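Local coordinates for conserved hypothetical exported protein (Bacteroides fragilis, PDB 4JJA), which is of unknown function but belongs to the NamZ family and so may act as an exo-beta-N-acetylmuramidase that trims peptidoglycan fragments, at residues A[137-142]-A[197-202]; A[173-178]-A[366-371]; A[108-113]-A[143-148]. All coordinates share one frame; numbering follows the deposited sequence. Where two conformers were deposited one is given.

Interaction 1 of 3, residues A[137-142]-A[197-202]; sequences ILILDR and VTVIPC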
ATOM      1  N   ILE A 137      19.351  -1.468   7.662  1.00 13.01           N
ATOM      2  CA  ILE A 137      18.386  -0.879   6.729  1.00 12.85           C
ATOM      3  C   ILE A 137      18.317   0.627   6.957  1.00 12.23           C
ATOM      4  O   ILE A 137      18.246   1.127   8.081  1.00 13.69           O
ATOM      5  CB  ILE A 137      17.009  -1.556   6.861  1.00 12.84           C
ATOM      6  CG1 ILE A 137      17.074  -2.976   6.290  1.00 15.27           C
ATOM      7  CG2 ILE A 137      15.919  -0.702   6.181  1.00 15.60           C
ATOM      8  CD1 ILE A 137      15.775  -3.797   6.408  1.00 18.00           C
ATOM      9  N   LEU A 138      18.345   1.339   5.847  1.00 11.14           N
ATOM     10  CA  LEU A 138      18.148   2.781   5.807  1.00 10.90           C
ATOM     11  C   LEU A 138      16.848   3.027   5.031  1.00  9.91           C
ATOM     12  O   LEU A 138      16.755   2.696   3.874  1.00 12.17           O
ATOM     13  CB  LEU A 138      19.326   3.443   5.089  1.00 11.70           C
ATOM     14  CG  LEU A 138      19.222   4.957   4.902  1.00 12.41           C
ATOM     15  CD1 LEU A 138      19.298   5.699   6.225  1.00 14.69           C
ATOM     16  CD2 LEU A 138      20.314   5.470   3.954  1.00 14.17           C
ATOM     17  N   ILE A 139      15.856   3.641   5.678  1.00  9.52           N
ATOM     18  CA  ILE A 139      14.594   3.962   5.020  1.00  9.20           C
ATOM     19  C   ILE A 139      14.581   5.459   4.709  1.00  9.23           C
ATOM     20  O   ILE A 139      14.710   6.311   5.606  1.00  9.95           O
ATOM     21  CB  ILE A 139      13.378   3.596   5.889  1.00  9.42           C
ATOM     22  CG1 ILE A 139      13.435   2.085   6.240  1.00 11.03           C
ATOM     23  CG2 ILE A 139      12.060   4.038   5.161  1.00  9.86           C
ATOM     24  CD1 ILE A 139      12.349   1.628   7.177  1.00 11.19           C
ATOM     25  N   LEU A 140      14.467   5.781   3.422  1.00  8.73           N
ATOM     26  CA  LEU A 140      14.332   7.173   2.952  1.00  9.78           C
ATOM     27  C   LEU A 140      12.839   7.409   2.896  1.00  8.50           C
ATOM     28  O   LEU A 140      12.164   6.913   1.971  1.00  9.69           O
ATOM     29  CB  LEU A 140      15.049   7.332   1.611  1.00 10.08           C
ATOM     30  CG  LEU A 140      16.531   6.995   1.637  1.00 10.21           C
ATOM     31  CD1 LEU A 140      17.081   7.151   0.215  1.00 11.83           C
ATOM     32  CD2 LEU A 140      17.316   7.802   2.684  1.00 12.62           C
ATOM     33  N   ASP A 141      12.280   8.044   3.915  1.00  8.52           N
ATOM     34  CA  ASP A 141      10.828   7.968   4.060  1.00  8.48           C
ATOM     35  C   ASP A 141      10.122   8.784   2.995  1.00  8.53           C
ATOM     36  O   ASP A 141      10.653   9.818   2.511  1.00  9.73           O
ATOM     37  CB  ASP A 141      10.397   8.404   5.459  1.00  8.88           C
ATOM     38  CG  ASP A 141       9.272   7.594   6.061  1.00  8.45           C
ATOM     39  OD1 ASP A 141       8.972   6.482   5.594  1.00 10.01           O
ATOM     40  OD2 ASP A 141       8.752   8.106   7.110  1.00 10.02           O
ATOM     41  N   ARG A 142       8.931   8.339   2.625  1.00  8.53           N
ATOM     42  CA  ARG A 142       8.020   9.067   1.762  1.00  8.97           C
ATOM     43  C   ARG A 142       6.679   9.145   2.467  1.00  8.25           C
ATOM     44  O   ARG A 142       6.351   8.307   3.292  1.00  9.12           O
ATOM     45  CB  ARG A 142       7.869   8.425   0.389  1.00 10.26           C
ATOM     46  CG  ARG A 142       9.149   8.489  -0.438  1.00 12.86           C
ATOM     47  CD  ARG A 142       8.979   7.905  -1.830  1.00 12.64           C
ATOM     48  NE  ARG A 142      10.286   7.931  -2.511  1.00 13.09           N
ATOM     49  CZ  ARG A 142      10.622   8.706  -3.518  1.00 13.03           C
ATOM     50  NH1 ARG A 142       9.732   9.513  -4.091  1.00 13.59           N
ATOM     51  NH2 ARG A 142      11.861   8.648  -3.987  1.00 13.85           N
ATOM     52  N   VAL A 197      17.559  -0.388  11.972  1.00 13.57           N
ATOM     53  CA  VAL A 197      16.831   0.517  11.064  1.00 13.63           C
ATOM     54  C   VAL A 197      17.122   1.970  11.405  1.00 12.91           C
ATOM     55  O   VAL A 197      17.003   2.375  12.551  1.00 15.97           O
ATOM     56  CB  VAL A 197      15.280   0.293  11.153  1.00 15.00           C
ATOM     57  CG1 VAL A 197      14.563   1.362  10.309  1.00 15.40           C
ATOM     58  CG2 VAL A 197      14.900  -1.078  10.663  1.00 15.98           C
ATOM     59  N   THR A 198      17.482   2.723  10.388  1.00 12.57           N
ATOM     60  CA  THR A 198      17.565   4.172  10.472  1.00 12.36           C
ATOM     61  C   THR A 198      16.595   4.747   9.462  1.00 11.40           C
ATOM     62  O   THR A 198      16.551   4.276   8.325  1.00 12.55           O
ATOM     63  CB  THR A 198      18.972   4.646  10.121  1.00 13.29           C
ATOM     64  OG1 THR A 198      19.903   4.054  11.019  1.00 17.98           O
ATOM     65  CG2 THR A 198      19.091   6.197  10.072  1.00 16.36           C
ATOM     66  N   VAL A 199      15.766   5.682   9.902  1.00 10.78           N
ATOM     67  CA  VAL A 199      14.835   6.381   9.022  1.00 10.57           C
ATOM     68  C   VAL A 199      15.317   7.820   8.828  1.00 10.31           C
ATOM     69  O   VAL A 199      15.616   8.507   9.798  1.00 11.52           O
ATOM     70  CB  VAL A 199      13.385   6.364   9.548  1.00 10.34           C
ATOM     71  CG1 VAL A 199      12.470   7.010   8.523  1.00 11.40           C
ATOM     72  CG2 VAL A 199      12.959   4.951   9.948  1.00 11.08           C
ATOM     73  N   ILE A 200      15.367   8.268   7.569  1.00 10.12           N
ATOM     74  CA  ILE A 200      15.520   9.683   7.232  1.00  9.63           C
ATOM     75  C   ILE A 200      14.094  10.203   7.014  1.00  9.45           C
ATOM     76  O   ILE A 200      13.450   9.892   6.014  1.00  9.62           O
ATOM     77  CB  ILE A 200      16.351   9.921   5.956  1.00 10.40           C
ATOM     78  CG1 ILE A 200      17.694   9.184   6.049  1.00 11.08           C
ATOM     79  CG2 ILE A 200      16.501  11.426   5.700  1.00 11.77           C
ATOM     80  CD1 ILE A 200      18.592   9.578   7.253  1.00 13.55           C
ATOM     81  N   PRO A 201      13.537  10.936   7.982  1.00 10.42           N
ATOM     82  CA  PRO A 201      12.147  11.367   7.875  0.50 10.17           C
ATOM     83  C   PRO A 201      11.946  12.453   6.850  1.00 10.36           C
ATOM     84  O   PRO A 201      12.858  13.221   6.554  1.00 11.51           O
ATOM     85  CB  PRO A 201      11.827  11.899   9.297  0.50 11.11           C
ATOM     86  CG  PRO A 201      12.808  11.290  10.197  0.50  9.21           C
ATOM     87  CD  PRO A 201      14.043  11.136   9.354  0.50 10.56           C
ATOM     88  N   CYS A 202      10.735  12.532   6.329  1.00  9.60           N
ATOM     89  CA  CYS A 202      10.374  13.665   5.523  1.00 10.39           C
ATOM     90  C   CYS A 202      10.401  14.953   6.354  1.00 11.47           C
ATOM     91  O   CYS A 202      10.142  14.915   7.559  1.00 12.52           O
ATOM     92  CB  CYS A 202       8.946  13.533   5.024  1.00 10.37           C
ATOM     93  SG  CYS A 202       8.606  12.084   4.016  1.00 15.22           S
TER
HETATM   94  O   HOH W   1      20.433   1.410   9.999  1.00 23.31           O

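Interaction 2 of 3, residues A[173-178]-A[366-371]; sequences GMTLGE and LLYQDN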
ATOM      1  N   GLY A 173      -2.436   4.384   8.592  1.00  7.22           N
ATOM      2  CA  GLY A 173      -2.046   5.724   8.799  1.00  8.37           C
ATOM      3  C   GLY A 173      -0.575   6.033   8.944  1.00  8.02           C
ATOM      4  O   GLY A 173      -0.231   7.127   9.341  1.00 10.11           O
HETATM    5  N   MSE A 174       0.305   5.077   8.633  1.00  7.34           N
HETATM    6  CA  MSE A 174       1.714   5.204   8.946  1.00  7.15           C
HETATM    7  C   MSE A 174       2.559   5.235   7.684  1.00  7.60           C
HETATM    8  O   MSE A 174       2.215   4.668   6.668  1.00  7.40           O
HETATM    9  CB  MSE A 174       2.196   4.019   9.793  1.00  8.08           C
HETATM   10  CG  MSE A 174       1.386   3.908  11.081  1.00 10.14           C
HETATM   11 SE   MSE A 174       1.796   2.378  12.211  0.75  9.07          SE
HETATM   12  CE  MSE A 174       3.325   3.071  12.952  1.00 11.91           C
ATOM     13  N   THR A 175       3.671   5.948   7.757  1.00  6.93           N
ATOM     14  CA  THR A 175       4.669   5.815   6.712  1.00  7.55           C
ATOM     15  C   THR A 175       5.408   4.472   6.809  1.00  7.48           C
ATOM     16  O   THR A 175       5.345   3.825   7.855  1.00  8.10           O
ATOM     17  CB  THR A 175       5.696   6.950   6.730  1.00  7.33           C
ATOM     18  OG1 THR A 175       6.558   6.802   7.866  1.00  8.09           O
ATOM     19  CG2 THR A 175       5.042   8.299   6.633  1.00  9.24           C
ATOM     20  N   LEU A 176       6.114   4.074   5.758  1.00  7.51           N
ATOM     21  CA  LEU A 176       6.861   2.821   5.838  1.00  8.14           C
ATOM     22  C   LEU A 176       7.934   2.914   6.904  1.00  7.88           C
ATOM     23  O   LEU A 176       8.212   1.909   7.574  1.00  8.75           O
ATOM     24  CB  LEU A 176       7.435   2.416   4.515  1.00  8.98           C
ATOM     25  CG  LEU A 176       6.496   2.022   3.389  1.00 10.26           C
ATOM     26  CD1 LEU A 176       7.301   1.754   2.085  1.00 13.54           C
ATOM     27  CD2 LEU A 176       5.684   0.819   3.783  1.00 11.47           C
ATOM     28  N   GLY A 177       8.531   4.084   7.144  1.00  7.96           N
ATOM     29  CA  GLY A 177       9.493   4.236   8.209  1.00  8.26           C
ATOM     30  C   GLY A 177       8.884   4.027   9.573  1.00  8.21           C
ATOM     31  O   GLY A 177       9.441   3.358  10.425  1.00  8.55           O
ATOM     32  N   GLU A 178       7.736   4.647   9.805  1.00  8.10           N
ATOM     33  CA  GLU A 178       7.033   4.445  11.077  1.00  8.02           C
ATOM     34  C   GLU A 178       6.676   2.999  11.285  1.00  8.29           C
ATOM     35  O   GLU A 178       6.837   2.453  12.378  1.00  8.94           O
ATOM     36  CB  GLU A 178       5.792   5.333  11.103  1.00  7.77           C
ATOM     37  CG  GLU A 178       6.067   6.863  11.102  1.00  9.30           C
ATOM     38  CD  GLU A 178       4.825   7.717  11.016  1.00  9.77           C
ATOM     39  OE1 GLU A 178       3.895   7.339  10.253  1.00 10.76           O
ATOM     40  OE2 GLU A 178       4.747   8.766  11.725  1.00  9.57           O
ATOM     41  N   LEU A 366       5.582   6.826  15.803  1.00 10.72           N
ATOM     42  CA  LEU A 366       5.344   7.900  14.867  1.00 10.21           C
ATOM     43  C   LEU A 366       6.552   8.799  14.786  1.00 10.13           C
ATOM     44  O   LEU A 366       7.257   9.025  15.755  1.00 12.58           O
ATOM     45  CB  LEU A 366       4.102   8.723  15.198  1.00 11.12           C
ATOM     46  CG  LEU A 366       2.790   7.937  15.227  1.00 12.03           C
ATOM     47  CD1 LEU A 366       1.599   8.811  15.589  1.00 13.93           C
ATOM     48  CD2 LEU A 366       2.535   7.109  13.917  1.00 13.04           C
ATOM     49  N   LEU A 367       6.810   9.290  13.592  1.00  9.34           N
ATOM     50  CA  LEU A 367       7.915  10.181  13.306  1.00 10.11           C
ATOM     51  C   LEU A 367       7.473  11.588  12.976  1.00 10.26           C
ATOM     52  O   LEU A 367       8.295  12.501  12.778  1.00 11.94           O
ATOM     53  CB  LEU A 367       8.736   9.629  12.147  1.00 10.51           C
ATOM     54  CG  LEU A 367       9.525   8.347  12.427  1.00 10.57           C
ATOM     55  CD1 LEU A 367      10.029   7.748  11.118  1.00 13.27           C
ATOM     56  CD2 LEU A 367      10.627   8.599  13.459  1.00 12.84           C
ATOM     57  N   TYR A 368       6.161  11.780  12.899  1.00 10.19           N
ATOM     58  CA  TYR A 368       5.571  13.043  12.481  1.00 10.08           C
ATOM     59  C   TYR A 368       4.405  13.325  13.388  1.00 11.17           C
ATOM     60  O   TYR A 368       3.853  12.427  13.985  1.00 11.60           O
ATOM     61  CB  TYR A 368       5.043  12.946  11.012  1.00 10.11           C
ATOM     62  CG  TYR A 368       6.089  12.330  10.098  1.00  9.15           C
ATOM     63  CD1 TYR A 368       7.158  13.065   9.664  1.00 10.40           C
ATOM     64  CD2 TYR A 368       5.996  11.032   9.669  1.00  8.43           C
ATOM     65  CE1 TYR A 368       8.127  12.493   8.849  1.00  9.30           C
ATOM     66  CE2 TYR A 368       6.962  10.458   8.877  1.00  9.82           C
ATOM     67  CZ  TYR A 368       8.015  11.195   8.447  1.00  9.07           C
ATOM     68  OH  TYR A 368       9.005  10.672   7.645  1.00 10.26           O
ATOM     69  N   GLN A 369       4.022  14.596  13.434  1.00 10.59           N
ATOM     70  CA  GLN A 369       2.892  15.016  14.225  1.00 11.23           C
ATOM     71  C   GLN A 369       1.670  14.178  13.936  1.00 10.27           C
ATOM     72  O   GLN A 369       1.300  14.006  12.780  1.00 10.93           O
ATOM     73  CB  GLN A 369       2.588  16.483  13.910  1.00 11.61           C
ATOM     74  CG  GLN A 369       1.497  17.169  14.701  1.00 11.60           C
ATOM     75  CD  GLN A 369       1.231  18.506  14.127  1.00 12.40           C
ATOM     76  OE1 GLN A 369       1.996  19.459  14.388  1.00 19.14           O
ATOM     77  NE2 GLN A 369       0.229  18.600  13.330  1.00 12.54           N
ATOM     78  N   ASP A 370       1.043  13.685  15.003  1.00 10.81           N
ATOM     79  CA  ASP A 370      -0.113  12.835  14.888  1.00 12.06           C
ATOM     80  C   ASP A 370      -1.320  13.638  14.433  1.00 12.27           C
ATOM     81  O   ASP A 370      -1.318  14.881  14.440  1.00 13.39           O
ATOM     82  CB  ASP A 370      -0.345  12.122  16.235  1.00 12.28           C
ATOM     83  CG  ASP A 370      -1.134  10.859  16.164  1.00 13.79           C
ATOM     84  OD1 ASP A 370      -1.596  10.423  15.088  1.00 13.23           O
ATOM     85  OD2 ASP A 370      -1.271  10.249  17.251  1.00 14.75           O
ATOM     86  N   ASN A 371      -2.355  12.917  14.043  1.00 13.80           N
ATOM     87  CA  ASN A 371      -3.615  13.584  13.755  1.00 16.27           C
ATOM     88  C   ASN A 371      -4.677  13.051  14.639  1.00 20.56           C
ATOM     89  O   ASN A 371      -4.661  13.489  15.811  1.00 24.09           O
ATOM     90  CB  ASN A 371      -3.962  13.511  12.276  1.00 14.36           C
ATOM     91  CG  ASN A 371      -5.212  14.276  11.924  1.00 12.44           C
ATOM     92  OD1 ASN A 371      -5.545  15.289  12.556  1.00 13.91           O
ATOM     93  ND2 ASN A 371      -5.882  13.858  10.874  1.00 13.37           N
ATOM     94  OXT ASN A 371      -5.518  12.248  14.223  1.00 24.73           O
TER

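Interaction 3 of 3, residues A[108-113]-A[143-148]; sequences DIQDVG and PNPNGH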
ATOM      1  N   ASP A 108      13.376   2.787  -0.484  1.00 11.16           N
ATOM      2  CA  ASP A 108      12.884   4.057  -1.040  1.00 11.63           C
ATOM      3  C   ASP A 108      11.780   3.752  -2.025  1.00 11.96           C
ATOM      4  O   ASP A 108      12.049   3.479  -3.182  1.00 13.37           O
ATOM      5  CB  ASP A 108      13.988   4.915  -1.697  1.00 14.65           C
ATOM      6  CG  ASP A 108      13.480   6.320  -2.096  1.00 17.25           C
ATOM      7  OD1 ASP A 108      12.621   6.927  -1.358  1.00 17.86           O
ATOM      8  OD2 ASP A 108      13.919   6.839  -3.175  1.00 22.82           O
ATOM      9  N   ILE A 109      10.539   3.825  -1.563  1.00 10.82           N
ATOM     10  CA  ILE A 109       9.449   3.355  -2.388  1.00 11.13           C
ATOM     11  C   ILE A 109       8.194   4.042  -1.943  1.00 10.35           C
ATOM     12  O   ILE A 109       8.026   4.279  -0.742  1.00 11.34           O
ATOM     13  CB  ILE A 109       9.326   1.799  -2.338  1.00 11.34           C
ATOM     14  CG1 ILE A 109       8.473   1.249  -3.499  1.00 12.67           C
ATOM     15  CG2 ILE A 109       8.859   1.276  -0.956  1.00 12.54           C
ATOM     16  CD1 ILE A 109       8.601  -0.260  -3.634  1.00 13.54           C
ATOM     17  N   GLN A 110       7.314   4.332  -2.896  1.00 10.02           N
ATOM     18  CA  GLN A 110       6.057   5.052  -2.604  1.00 10.10           C
ATOM     19  C   GLN A 110       4.911   4.069  -2.378  1.00 10.59           C
ATOM     20  O   GLN A 110       4.487   3.361  -3.301  1.00 12.87           O
ATOM     21  CB  GLN A 110       5.710   6.031  -3.730  1.00 10.96           C
ATOM     22  CG  GLN A 110       4.460   6.842  -3.442  1.00 10.26           C
ATOM     23  CD  GLN A 110       4.621   7.724  -2.211  1.00 10.09           C
ATOM     24  OE1 GLN A 110       5.439   8.636  -2.205  1.00 11.62           O
ATOM     25  NE2 GLN A 110       3.854   7.450  -1.166  1.00 10.77           N
ATOM     26  N   ASP A 111       4.351   4.105  -1.154  1.00 10.39           N
ATOM     27  CA  ASP A 111       3.260   3.288  -0.691  1.00 11.03           C
ATOM     28  C   ASP A 111       1.928   4.064  -0.766  1.00  9.44           C
ATOM     29  O   ASP A 111       1.924   5.290  -0.923  1.00 10.09           O
ATOM     30  CB  ASP A 111       3.562   2.920   0.810  1.00 12.19           C
ATOM     31  CG  ASP A 111       2.547   2.041   1.404  1.00 13.43           C
ATOM     32  OD1 ASP A 111       2.173   1.053   0.748  1.00 16.32           O
ATOM     33  OD2 ASP A 111       2.073   2.359   2.534  1.00 14.70           O
ATOM     34  N   VAL A 112       0.790   3.390  -0.533  1.00  8.31           N
ATOM     35  CA  VAL A 112      -0.520   4.056  -0.493  1.00  8.09           C
ATOM     36  C   VAL A 112      -1.280   3.924   0.822  1.00  7.45           C
ATOM     37  O   VAL A 112      -2.363   4.446   0.953  1.00  8.74           O
ATOM     38  CB  VAL A 112      -1.409   3.648  -1.684  1.00  9.20           C
ATOM     39  CG1 VAL A 112      -0.700   3.971  -3.024  1.00 12.10           C
ATOM     40  CG2 VAL A 112      -1.752   2.205  -1.624  1.00 11.46           C
ATOM     41  N   GLY A 113      -0.699   3.215   1.787  1.00  7.73           N
ATOM     42  CA  GLY A 113      -1.263   3.168   3.146  1.00  8.97           C
ATOM     43  C   GLY A 113      -2.363   2.206   3.474  1.00  8.46           C
ATOM     44  O   GLY A 113      -3.171   2.458   4.343  1.00  9.37           O
ATOM     45  N   PRO A 143       5.888  10.156   2.124  1.00  8.45           N
ATOM     46  CA  PRO A 143       4.577  10.274   2.742  1.00  8.14           C
ATOM     47  C   PRO A 143       3.649   9.108   2.498  1.00  8.20           C
ATOM     48  O   PRO A 143       3.785   8.421   1.494  1.00  9.86           O
ATOM     49  CB  PRO A 143       3.985  11.555   2.099  1.00  8.92           C
ATOM     50  CG  PRO A 143       5.169  12.360   1.770  1.00 11.04           C
ATOM     51  CD  PRO A 143       6.174  11.331   1.288  1.00  9.87           C
ATOM     52  N   ASN A 144       2.721   8.919   3.431  1.00  8.00           N
ATOM     53  CA  ASN A 144       1.581   8.049   3.212  1.00  7.63           C
ATOM     54  C   ASN A 144       0.449   8.943   2.727  1.00  7.31           C
ATOM     55  O   ASN A 144       0.007   9.803   3.487  1.00  7.97           O
ATOM     56  CB  ASN A 144       1.228   7.348   4.525  1.00  7.21           C
ATOM     57  CG  ASN A 144       0.039   6.425   4.410  1.00  6.04           C
ATOM     58  OD1 ASN A 144      -0.691   6.451   3.408  1.00  7.88           O
ATOM     59  ND2 ASN A 144      -0.197   5.650   5.483  1.00  8.27           N
ATOM     60  N   PRO A 145      -0.037   8.774   1.476  1.00  7.01           N
ATOM     61  CA  PRO A 145      -1.106   9.649   1.000  1.00  7.20           C
ATOM     62  C   PRO A 145      -2.422   9.449   1.740  1.00  7.07           C
ATOM     63  O   PRO A 145      -3.306  10.277   1.662  1.00  8.36           O
ATOM     64  CB  PRO A 145      -1.230   9.265  -0.473  1.00  8.19           C
ATOM     65  CG  PRO A 145      -0.788   7.813  -0.508  1.00  8.14           C
ATOM     66  CD  PRO A 145       0.331   7.737   0.483  1.00  7.60           C
ATOM     67  N   ASN A 146      -2.535   8.321   2.445  1.00  7.43           N
ATOM     68  CA  ASN A 146      -3.648   7.999   3.332  1.00  7.40           C
ATOM     69  C   ASN A 146      -3.184   8.003   4.809  1.00  7.82           C
ATOM     70  O   ASN A 146      -3.729   7.297   5.648  1.00  8.41           O
ATOM     71  CB  ASN A 146      -4.293   6.651   2.926  1.00  7.78           C
ATOM     72  CG  ASN A 146      -5.153   6.798   1.703  1.00  7.45           C
ATOM     73  OD1 ASN A 146      -6.095   7.620   1.704  1.00  8.47           O
ATOM     74  ND2 ASN A 146      -4.941   5.950   0.699  1.00  8.77           N
ATOM     75  N   GLY A 147      -2.211   8.844   5.112  1.00  7.13           N
ATOM     76  CA  GLY A 147      -1.640   8.946   6.445  1.00  8.25           C
ATOM     77  C   GLY A 147      -2.427   9.786   7.407  1.00  7.84           C
ATOM     78  O   GLY A 147      -2.020   9.894   8.570  1.00  8.91           O
ATOM     79  N   HIS A 148      -3.520  10.365   6.946  1.00  7.83           N
ATOM     80  CA  HIS A 148      -4.288  11.324   7.704  1.00  8.34           C
ATOM     81  C   HIS A 148      -5.338  10.678   8.583  1.00  9.06           C
ATOM     82  O   HIS A 148      -6.024  11.396   9.333  1.00 10.05           O
ATOM     83  CB  HIS A 148      -4.953  12.348   6.771  1.00  9.77           C
ATOM     84  CG  HIS A 148      -5.779  11.728   5.682  1.00  9.73           C
ATOM     85  ND1 HIS A 148      -5.198  11.015   4.653  1.00 10.42           N
ATOM     86  CD2 HIS A 148      -7.118  11.686   5.474  1.00 11.03           C
ATOM     87  CE1 HIS A 148      -6.159  10.560   3.857  1.00 11.06           C
ATOM     88  NE2 HIS A 148      -7.339  10.965   4.321  1.00 10.24           N
TER
HETATM   89  O   HOH W   2      -2.863   4.614   5.828  1.00  8.20           O

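Interaction 1 of 3, residues A[137-142]-A[197-202]
I200, D141 and I139 bury the most surface where residues 137-142 run beside residues 197-202. The two strands are parallel, their axes 4.7 Å apart and 19° from exact alignment, and four backbone hydrogen bonds stitch them. I139 supplies two: its N donates to T198 O at 2.8 Å, and its O accepts from I200 N with an N-H...O angle of 165°. I200 O then receives D141 N at 3.0 Å, which carries the pairing one residue past the end of strand 136-140.

On the face bearing L138, L140 and I200, CG1 of I200 is anti to the carbonyl carbon (chi1 -53°), beside the backbone N, where it touches both leucines: I200 CG1 lies 3.7 Å from L140 CD2, the two side chains side by side and pointing the same way, and 3.8 Å from L138 CD1. On the other face, I139 CD1 reaches back along the chain to V197 CG1 at 3.8 Å. D141 CB sits 4.0 Å from V199 CG1, while its carboxylate is held from outside the two segments, by Y368 among others. At the opposite end, a water donates to I137 O and accepts from T198 OG1.

Strand 197-200 is an edge strand of a six-stranded parallel sheet, and strand 136-140 is held on its other side by strand 104-107. Helix 13-20 covers L138 and L140; helix 119-132 packs against I137 and V197.

Interaction 2 of 3, residues A[173-178]-A[366-371]
E178 meets L366, L367 and Y368 through one extended side chain. Its CG is anti to the carbonyl carbon, beside the backbone N, and the chain stays extended to CD (chi2 175°). E178 OE2 takes L367 N at 2.8 Å on its anti lone pair, with an N-H...O angle of 165°, and is also bonded by H207 NE2. E178 OE2 lies 3.3 Å from Y368 CD2 as well, the carboxylate and ring planes turned 57° apart. L366 brings CD2 against the carboxylate, 3.7 Å from E178 CD, and L367 CB lies 4.0 Å from E178 CG.

T175 has its OG1 between the backbone N and the carbonyl carbon. From there T175 OG1 accepts from E178 N at 3.1 Å and lies in plane at the edge of the Y368 ring, whereas T175 CG2 approaches Y368 CE2 obliquely at 3.7 Å. Y368 OH and T175 OG1 share one partner, D141 OD2. Farther along, selenomethionine M174 just reaches L366 CD2 with its CE, at 4.2 Å.

E178 OE1 accepts T175 N at 2.9 Å, on the anti side and somewhat out of the carboxylate plane. The two reciprocal bonds between T175 and E178 make a capping box at the N-terminus of helix 176-185, and the C-terminal tail of the chain binds the second oxygen of its glutamate.

Interaction 3 of 3, residues A[108-113]-A[143-148]
Q110 leaves its backbone with CG anti to N and then bends at chi2 (63°), which turns CD out of the extended line. NE2 of Q110 donates to P143 O at 2.8 Å, nearly in line with the carbonyl, and also to D111 O. Both acceptors lie within 6° of the amide plane, so the two bonds fix the rotation of the amide as well as its position. N146 has CG anti to the carbonyl carbon, beside the backbone N, and its ND2 donates to V112 O at 3.0 Å with an N-H...O angle of 165°; ND2 also binds I227 O.

N144 adds a third polar element. Its OD1 accepts the backbone N of N146, which defines an Asx turn, and G147 N bonds N144 O within the type I beta turn 144-147. Both turns lie in the loop after strand 136-140, and residues 108-113 in the loop after its parallel neighbour 104-107. The two loops meet at the C-terminal edge of the sheet, the edge where Rossmann-like domains commonly place their active sites.

The face of the turn toward residues 108-113 is tight. G113, at positive phi, has its CA 3.3 Å from N144 OD1. A water ties the same region together, donating to G113 O and N146 O and accepting from N144 ND2. The P145 ring runs antiparallel to the Q110 side chain; P145 CD lies 3.2 Å from D111 O and P145 CG 3.8 Å from V112 CA. Beyond these loops, helix 224-233 supplies Y230 against V112, M224 and I227 against P145, and Y228 against N146.

The three contacts cluster, with centres 10 to 13 Å apart. In chain order, residues 108-113 come first, then 137-142 running straight into 143-148, then 173-178, 197-202 and finally 366-371. Interaction 1 joins the two strands at one edge of the parallel sheet, interaction 3 the loops leaving strands 104-107 and 136-140, and interaction 2 the start of helix 176-185 to the C-terminal tail. R142 NE makes a salt bridge to D108 OD1 at 2.8 Å between interactions 1 and 3. D141 OD2 and Y368 OH, 2.6 Å apart, link 1 with 2, and N371 ND2 and H148 O, 2.9 Å apart, link 2 with 3. Through these last two pairs the tail ties the C-terminal family region to the N-terminal one.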